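Local coordinates for apical membrane antigen 1-like protein, soluble form (Toxoplasma gondii, PDB 3ZLE) that may play a role in host cell invasion, as an apical membrane antigen 1 paralogue of the sporozoite stage, at residues A[20-25]-A[226-231]. Residues are numbered along the deposited sequence; the frame is centred on the assembly and turned at random.
Sequences KRFNIP and ALFGKW
Phe22 and Phe228, two buried phenylalanines, make the whole contact between residues 20-25 and 226-231. Phe22 sits in the type I turn of Lys20 to Asn23, closed by the hydrogen bond from Asn23 N to Lys20 O (3.0 Å), just ahead of helix 24-27; Phe228 lies on the central strand of the antiparallel sheet 235-238, 226-232, 326-330. Followed outward, the Phe22 side chain first meets its partner at CB, 4.0 Å from Phe228 CE1. CG comes closer, 3.6 Å from the same Phe228 CE1. Phe22 CD1 makes the shortest approach, 3.5 Å from Phe228 CE1, while lying almost as near Phe228 CZ. Farther out, Phe22 CE1 is 4.0 Å from Phe228 CZ. CD1 and CE1 of Phe22 thus lie at the edge of the Phe228 ring, near its plane, and the two side chains cross at about a right angle. The centroids are 5.2 Å apart and the planes meet at 59°, an oblique pairing. In Phe22, CG stands anti to the carbonyl carbon (chi1 -58°), which sends the ring across to the strand and leaves Arg21 CB above one face, offset toward the rim. Phe18 and Phe327 also meet Phe22, and Phe327 and Trp303 meet Phe228, extending the pair into an aromatic cluster. Trp303 NE1 also hydrogen-bonds to Phe22 O, and Asn305 ND2 to Phe228 O. No hydrogen bond joins the two segments directly: carbon-to-carbon contact between buried rings implies hydrophobic and dispersion attraction, through which the turn near the start of this AMA1 ectodomain fragment packs against a strand some 200 residues later.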
# COMPACT_ATOMS: atom_id res chain seq x y z
N LYS A 20 3.36 12.85 -10.23
CA LYS A 20 3.52 13.15 -8.78
C LYS A 20 3.01 12.00 -7.94
O LYS A 20 3.50 11.76 -6.82
CB LYS A 20 2.72 14.38 -8.39
CG LYS A 20 3.33 15.70 -8.74
CD LYS A 20 2.42 16.83 -8.23
CE LYS A 20 2.48 18.08 -9.11
NZ LYS A 20 3.85 18.38 -9.64
N ARG A 21 1.97 11.34 -8.42
CA ARG A 21 1.29 10.32 -7.63
C ARG A 21 2.29 9.25 -7.26
O ARG A 21 2.06 8.46 -6.33
CB ARG A 21 0.19 9.66 -8.44
CG ARG A 21 -1.01 10.45 -8.83
CD ARG A 21 -1.92 9.50 -9.70
NE ARG A 21 -3.22 10.07 -10.07
CZ ARG A 21 -4.36 9.90 -9.36
NH1 ARG A 21 -4.32 9.32 -8.17
NH2 ARG A 21 -5.52 10.39 -9.81
N PHE A 22 3.31 9.07 -8.09
CA PHE A 22 4.19 7.91 -7.94
C PHE A 22 5.44 8.26 -7.13
O PHE A 22 6.35 7.42 -6.93
CB PHE A 22 4.49 7.26 -9.33
CG PHE A 22 3.24 6.82 -10.05
CD1 PHE A 22 2.64 5.63 -9.72
CD2 PHE A 22 2.56 7.71 -10.90
CE1 PHE A 22 1.42 5.26 -10.26
CE2 PHE A 22 1.37 7.34 -11.49
CZ PHE A 22 0.76 6.13 -11.12
N ASN A 23 5.47 9.49 -6.62
CA ASN A 23 6.54 9.87 -5.68
C ASN A 23 6.17 9.49 -4.27
O ASN A 23 5.72 10.31 -3.48
CB ASN A 23 6.80 11.34 -5.75
CG ASN A 23 7.94 11.75 -4.88
OD1 ASN A 23 8.46 10.95 -4.09
ND2 ASN A 23 8.38 12.97 -5.04
N ILE A 24 6.28 8.20 -4.02
CA ILE A 24 5.78 7.56 -2.80
C ILE A 24 6.33 8.10 -1.44
O ILE A 24 5.58 8.20 -0.45
CB ILE A 24 5.97 6.04 -2.95
CG1 ILE A 24 4.92 5.50 -3.96
CG2 ILE A 24 5.85 5.32 -1.60
CD1 ILE A 24 4.90 3.97 -4.06
N PRO A 25 7.66 8.32 -1.33
CA PRO A 25 8.15 8.91 -0.07
C PRO A 25 7.52 10.24 0.18
O PRO A 25 7.24 10.59 1.31
CB PRO A 25 9.65 9.11 -0.33
CG PRO A 25 9.99 8.18 -1.47
CD PRO A 25 8.75 8.12 -2.31
N ALA A 226 2.44 0.82 -19.97
CA ALA A 226 3.48 1.82 -19.68
C ALA A 226 4.41 1.27 -18.65
O ALA A 226 4.04 0.35 -17.92
CB ALA A 226 2.85 3.11 -19.18
N LEU A 227 5.66 1.73 -18.68
CA LEU A 227 6.60 1.37 -17.66
C LEU A 227 7.10 2.63 -16.95
O LEU A 227 7.27 3.69 -17.58
CB LEU A 227 7.78 0.65 -18.30
CG LEU A 227 7.52 -0.72 -18.90
CD1 LEU A 227 8.81 -1.21 -19.51
CD2 LEU A 227 7.03 -1.71 -17.84
N PHE A 228 7.38 2.50 -15.65
CA PHE A 228 8.10 3.52 -14.94
C PHE A 228 9.48 3.68 -15.57
O PHE A 228 10.14 2.68 -15.86
CB PHE A 228 8.23 3.18 -13.45
CG PHE A 228 6.90 3.12 -12.71
CD1 PHE A 228 6.14 4.25 -12.55
CD2 PHE A 228 6.50 1.96 -12.09
CE1 PHE A 228 4.98 4.21 -11.84
CE2 PHE A 228 5.31 1.90 -11.38
CZ PHE A 228 4.57 3.03 -11.23
N GLY A 229 9.88 4.92 -15.83
CA GLY A 229 11.27 5.22 -16.23
C GLY A 229 11.93 6.43 -15.57
O GLY A 229 11.45 6.94 -14.55
N LYS A 230 13.11 6.77 -16.07
CA LYS A 230 13.88 7.92 -15.68
C LYS A 230 14.23 8.70 -16.93
O LYS A 230 14.82 8.15 -17.85
CB LYS A 230 15.19 7.49 -15.01
CG LYS A 230 15.78 8.53 -14.07
CD LYS A 230 14.85 8.77 -12.87
CE LYS A 230 15.54 9.52 -11.73
NZ LYS A 230 16.09 8.58 -10.71
N TRP A 231 13.92 9.99 -16.95
CA TRP A 231 14.21 10.81 -18.09
C TRP A 231 15.71 11.10 -18.18
O TRP A 231 16.30 11.62 -17.22
CB TRP A 231 13.45 12.15 -17.99
CG TRP A 231 13.49 12.93 -19.23
CD1 TRP A 231 14.34 13.96 -19.53
CD2 TRP A 231 12.71 12.68 -20.41
NE1 TRP A 231 14.07 14.43 -20.79
CE2 TRP A 231 13.09 13.65 -21.37
CE3 TRP A 231 11.67 11.78 -20.73
CZ2 TRP A 231 12.46 13.76 -22.62
CZ3 TRP A 231 11.05 11.88 -21.97
CH2 TRP A 231 11.47 12.87 -22.92